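PDB 6O43: Orf11 from Staphylococcus phage P68, which probably acts as a lysin that helps break down the staphylococcal cell wall during phage infection. Local coordinates for residues F121-G130 / W156-L164. Residues are numbered along the deposited sequence; the frame is centred on the assembly and turned at random. Where two conformers were deposited one is given.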
# COMPACT_ATOMS: atom_id res chain seq x y z
N PHE A 121 -4.75 7.69 -22.40
CA PHE A 121 -5.75 8.70 -22.06
C PHE A 121 -5.29 9.72 -21.03
O PHE A 121 -5.97 10.75 -20.88
CB PHE A 121 -7.03 8.03 -21.54
CG PHE A 121 -6.85 7.33 -20.22
CD1 PHE A 121 -7.03 8.02 -19.02
CD2 PHE A 121 -6.49 6.00 -20.17
CE1 PHE A 121 -6.86 7.38 -17.80
CE2 PHE A 121 -6.32 5.35 -18.95
CZ PHE A 121 -6.51 6.04 -17.77
N VAL A 122 -4.20 9.50 -20.30
CA VAL A 122 -3.82 10.46 -19.26
C VAL A 122 -3.27 11.72 -19.92
O VAL A 122 -2.35 11.63 -20.76
CB VAL A 122 -2.80 9.84 -18.31
CG1 VAL A 122 -2.41 10.85 -17.23
CG2 VAL A 122 -3.37 8.58 -17.67
N PRO A 123 -3.80 12.90 -19.59
CA PRO A 123 -3.32 14.13 -20.22
C PRO A 123 -1.82 14.30 -20.07
O PRO A 123 -1.22 13.87 -19.08
CB PRO A 123 -4.09 15.23 -19.48
CG PRO A 123 -5.34 14.56 -19.03
CD PRO A 123 -4.95 13.14 -18.70
N GLN A 124 -1.21 14.93 -21.08
CA GLN A 124 0.24 15.07 -21.11
C GLN A 124 0.75 15.85 -19.91
O GLN A 124 1.72 15.45 -19.25
CB GLN A 124 0.67 15.73 -22.42
CG GLN A 124 2.15 15.57 -22.73
CD GLN A 124 2.57 14.11 -22.76
OE1 GLN A 124 1.94 13.28 -23.41
NE2 GLN A 124 3.64 13.80 -22.04
N ASP A 125 0.12 16.99 -19.60
CA ASP A 125 0.58 17.79 -18.47
C ASP A 125 0.42 17.04 -17.15
O ASP A 125 1.19 17.28 -16.21
CB ASP A 125 -0.15 19.13 -18.44
CG ASP A 125 0.30 20.07 -19.54
OD1 ASP A 125 1.12 19.64 -20.38
OD2 ASP A 125 -0.15 21.23 -19.56
N VAL A 126 -0.55 16.14 -17.06
CA VAL A 126 -0.67 15.30 -15.87
C VAL A 126 0.50 14.33 -15.79
O VAL A 126 1.08 14.13 -14.72
CB VAL A 126 -2.02 14.57 -15.86
CG1 VAL A 126 -1.99 13.41 -14.87
CG2 VAL A 126 -3.15 15.53 -15.52
N GLN A 127 0.86 13.71 -16.92
CA GLN A 127 2.01 12.83 -16.93
C GLN A 127 3.28 13.57 -16.53
O GLN A 127 4.10 13.05 -15.76
CB GLN A 127 2.18 12.20 -18.32
CG GLN A 127 1.05 11.28 -18.75
CD GLN A 127 1.31 10.61 -20.08
OE1 GLN A 127 2.41 10.12 -20.34
NE2 GLN A 127 0.29 10.58 -20.94
N ARG A 128 3.45 14.79 -17.04
CA ARG A 128 4.62 15.59 -16.69
C ARG A 128 4.70 15.81 -15.18
O ARG A 128 5.75 15.60 -14.57
CB ARG A 128 4.58 16.93 -17.42
CG ARG A 128 4.90 16.83 -18.91
CD ARG A 128 4.48 18.09 -19.66
NE ARG A 128 4.54 19.29 -18.83
CZ ARG A 128 5.66 19.84 -18.39
NH1 ARG A 128 6.84 19.29 -18.69
NH2 ARG A 128 5.62 20.94 -17.65
N LYS A 129 3.60 16.25 -14.57
CA LYS A 129 3.60 16.49 -13.13
C LYS A 129 3.89 15.20 -12.36
O LYS A 129 4.69 15.21 -11.42
CB LYS A 129 2.27 17.10 -12.70
CG LYS A 129 2.03 18.47 -13.30
CD LYS A 129 0.58 18.89 -13.21
CE LYS A 129 0.34 20.14 -14.04
NZ LYS A 129 1.33 21.21 -13.72
N GLY A 130 3.27 14.10 -12.76
CA GLY A 130 3.51 12.83 -12.08
C GLY A 130 4.93 12.35 -12.24
O GLY A 130 5.58 11.95 -11.27
N TRP A 156 -2.16 5.54 -11.57
CA TRP A 156 -3.41 6.29 -11.60
C TRP A 156 -3.88 6.65 -10.20
O TRP A 156 -4.31 7.78 -9.95
CB TRP A 156 -4.48 5.49 -12.34
CG TRP A 156 -4.16 5.21 -13.77
CD1 TRP A 156 -3.40 5.97 -14.61
CD2 TRP A 156 -4.60 4.08 -14.53
NE1 TRP A 156 -3.34 5.39 -15.85
CE2 TRP A 156 -4.07 4.22 -15.83
CE3 TRP A 156 -5.38 2.96 -14.24
CZ2 TRP A 156 -4.30 3.29 -16.83
CZ3 TRP A 156 -5.61 2.03 -15.24
CH2 TRP A 156 -5.07 2.20 -16.52
N ALA A 157 -3.81 5.69 -9.27
CA ALA A 157 -4.26 5.95 -7.90
C ALA A 157 -3.47 7.09 -7.27
O ALA A 157 -4.04 7.91 -6.54
CB ALA A 157 -4.15 4.69 -7.05
N ALA A 158 -2.17 7.16 -7.54
CA ALA A 158 -1.34 8.18 -6.91
C ALA A 158 -1.45 9.53 -7.61
O ALA A 158 -1.45 10.57 -6.94
CB ALA A 158 0.12 7.72 -6.90
N TYR A 159 -1.56 9.53 -8.94
CA TYR A 159 -1.37 10.74 -9.73
C TYR A 159 -2.53 11.12 -10.65
O TYR A 159 -2.52 12.24 -11.17
CB TYR A 159 -0.10 10.61 -10.59
CG TYR A 159 1.19 10.62 -9.81
CD1 TYR A 159 1.43 11.57 -8.83
CD2 TYR A 159 2.17 9.67 -10.06
CE1 TYR A 159 2.62 11.59 -8.12
CE2 TYR A 159 3.36 9.67 -9.36
CZ TYR A 159 3.58 10.63 -8.39
OH TYR A 159 4.77 10.64 -7.70
N TYR A 160 -3.49 10.23 -10.88
CA TYR A 160 -4.61 10.55 -11.77
C TYR A 160 -5.77 9.61 -11.45
O TYR A 160 -6.09 8.72 -12.24
CB TYR A 160 -4.19 10.43 -13.24
CG TYR A 160 -5.22 10.96 -14.22
CD1 TYR A 160 -5.50 12.32 -14.29
CD2 TYR A 160 -5.90 10.10 -15.07
CE1 TYR A 160 -6.44 12.80 -15.19
CE2 TYR A 160 -6.84 10.58 -15.97
CZ TYR A 160 -7.10 11.93 -16.02
OH TYR A 160 -8.03 12.41 -16.91
N PRO A 161 -6.41 9.79 -10.29
CA PRO A 161 -7.42 8.82 -9.84
C PRO A 161 -8.58 8.62 -10.80
O PRO A 161 -9.23 7.57 -10.75
CB PRO A 161 -7.89 9.40 -8.50
CG PRO A 161 -6.73 10.21 -8.01
CD PRO A 161 -6.13 10.81 -9.26
N LEU A 162 -8.86 9.59 -11.68
CA LEU A 162 -9.87 9.36 -12.72
C LEU A 162 -9.55 8.11 -13.53
O LEU A 162 -10.46 7.40 -13.97
CB LEU A 162 -9.97 10.57 -13.65
CG LEU A 162 -10.73 11.80 -13.16
CD1 LEU A 162 -10.78 12.84 -14.28
CD2 LEU A 162 -12.12 11.44 -12.70
N GLY A 163 -8.26 7.83 -13.74
CA GLY A 163 -7.87 6.66 -14.52
C GLY A 163 -8.35 5.35 -13.94
O GLY A 163 -8.41 4.35 -14.66
N LEU A 164 -8.69 5.32 -12.65
CA LEU A 164 -9.20 4.10 -12.03
C LEU A 164 -10.61 3.77 -12.49
O LEU A 164 -11.01 2.60 -12.41
CB LEU A 164 -9.16 4.23 -10.50
CG LEU A 164 -7.83 4.57 -9.84
CD1 LEU A 164 -8.02 4.87 -8.35
CD2 LEU A 164 -6.82 3.45 -10.03
O HOH W 1 -8.25 11.26 -19.68
O HOH W 2 0.19 13.90 -11.90
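The ring of Y159 presents the centre of one face to G130: CA of G130 stands 3.9 Å from the ring centroid and only 8° off the ring normal, which meets the definition of a CH-pi contact, while CB of A158 lies over the opposite face, offset toward the rim. The ring of Y160 is also flanked on both faces, by V122 CG1 on one and L162 CB on the other. At its edge, CE2 of Y160 meets CE1 of F121 at 3.7 Å, each atom close to the plane of the other's ring. F121 also brings CZ over a face of W156, toward the rim; the F121 plane and the indole five-membered ring are inclined by 49°, neither stacked nor perpendicular. CE1 of F121 packs 3.5 Å from CA of G163.

In a chain whose regular secondary structure is helical, with no strands, the contact joins the first turns of helix 124-136, and the loop before it, to the C-terminal end of helix 152-159. P123 is the N-cap of the former; Y160 is the first residue past the latter to leave helical geometry, followed by the 3-10 turn 161-164. Because Y160 has CG anti to its backbone N (chi1 -170°), its ring runs along V126 and then P123 on the V122 side, V126 CG1 approaching CD1 obliquely at 3.7 Å and P123 CD likewise touching CZ.

No direct hydrogen bond crosses between the segments; two waters bridge them instead. One donates to F121 O at 2.6 Å and is hydrogen-bonded to Y160 OH, and the other donates to V126 O and, at 3.3 Å, to Y159 O. Two polar ends turn elsewhere: Y159 OH bonds D133 OD2 and W156 NE1 bonds the carbonyl of W112.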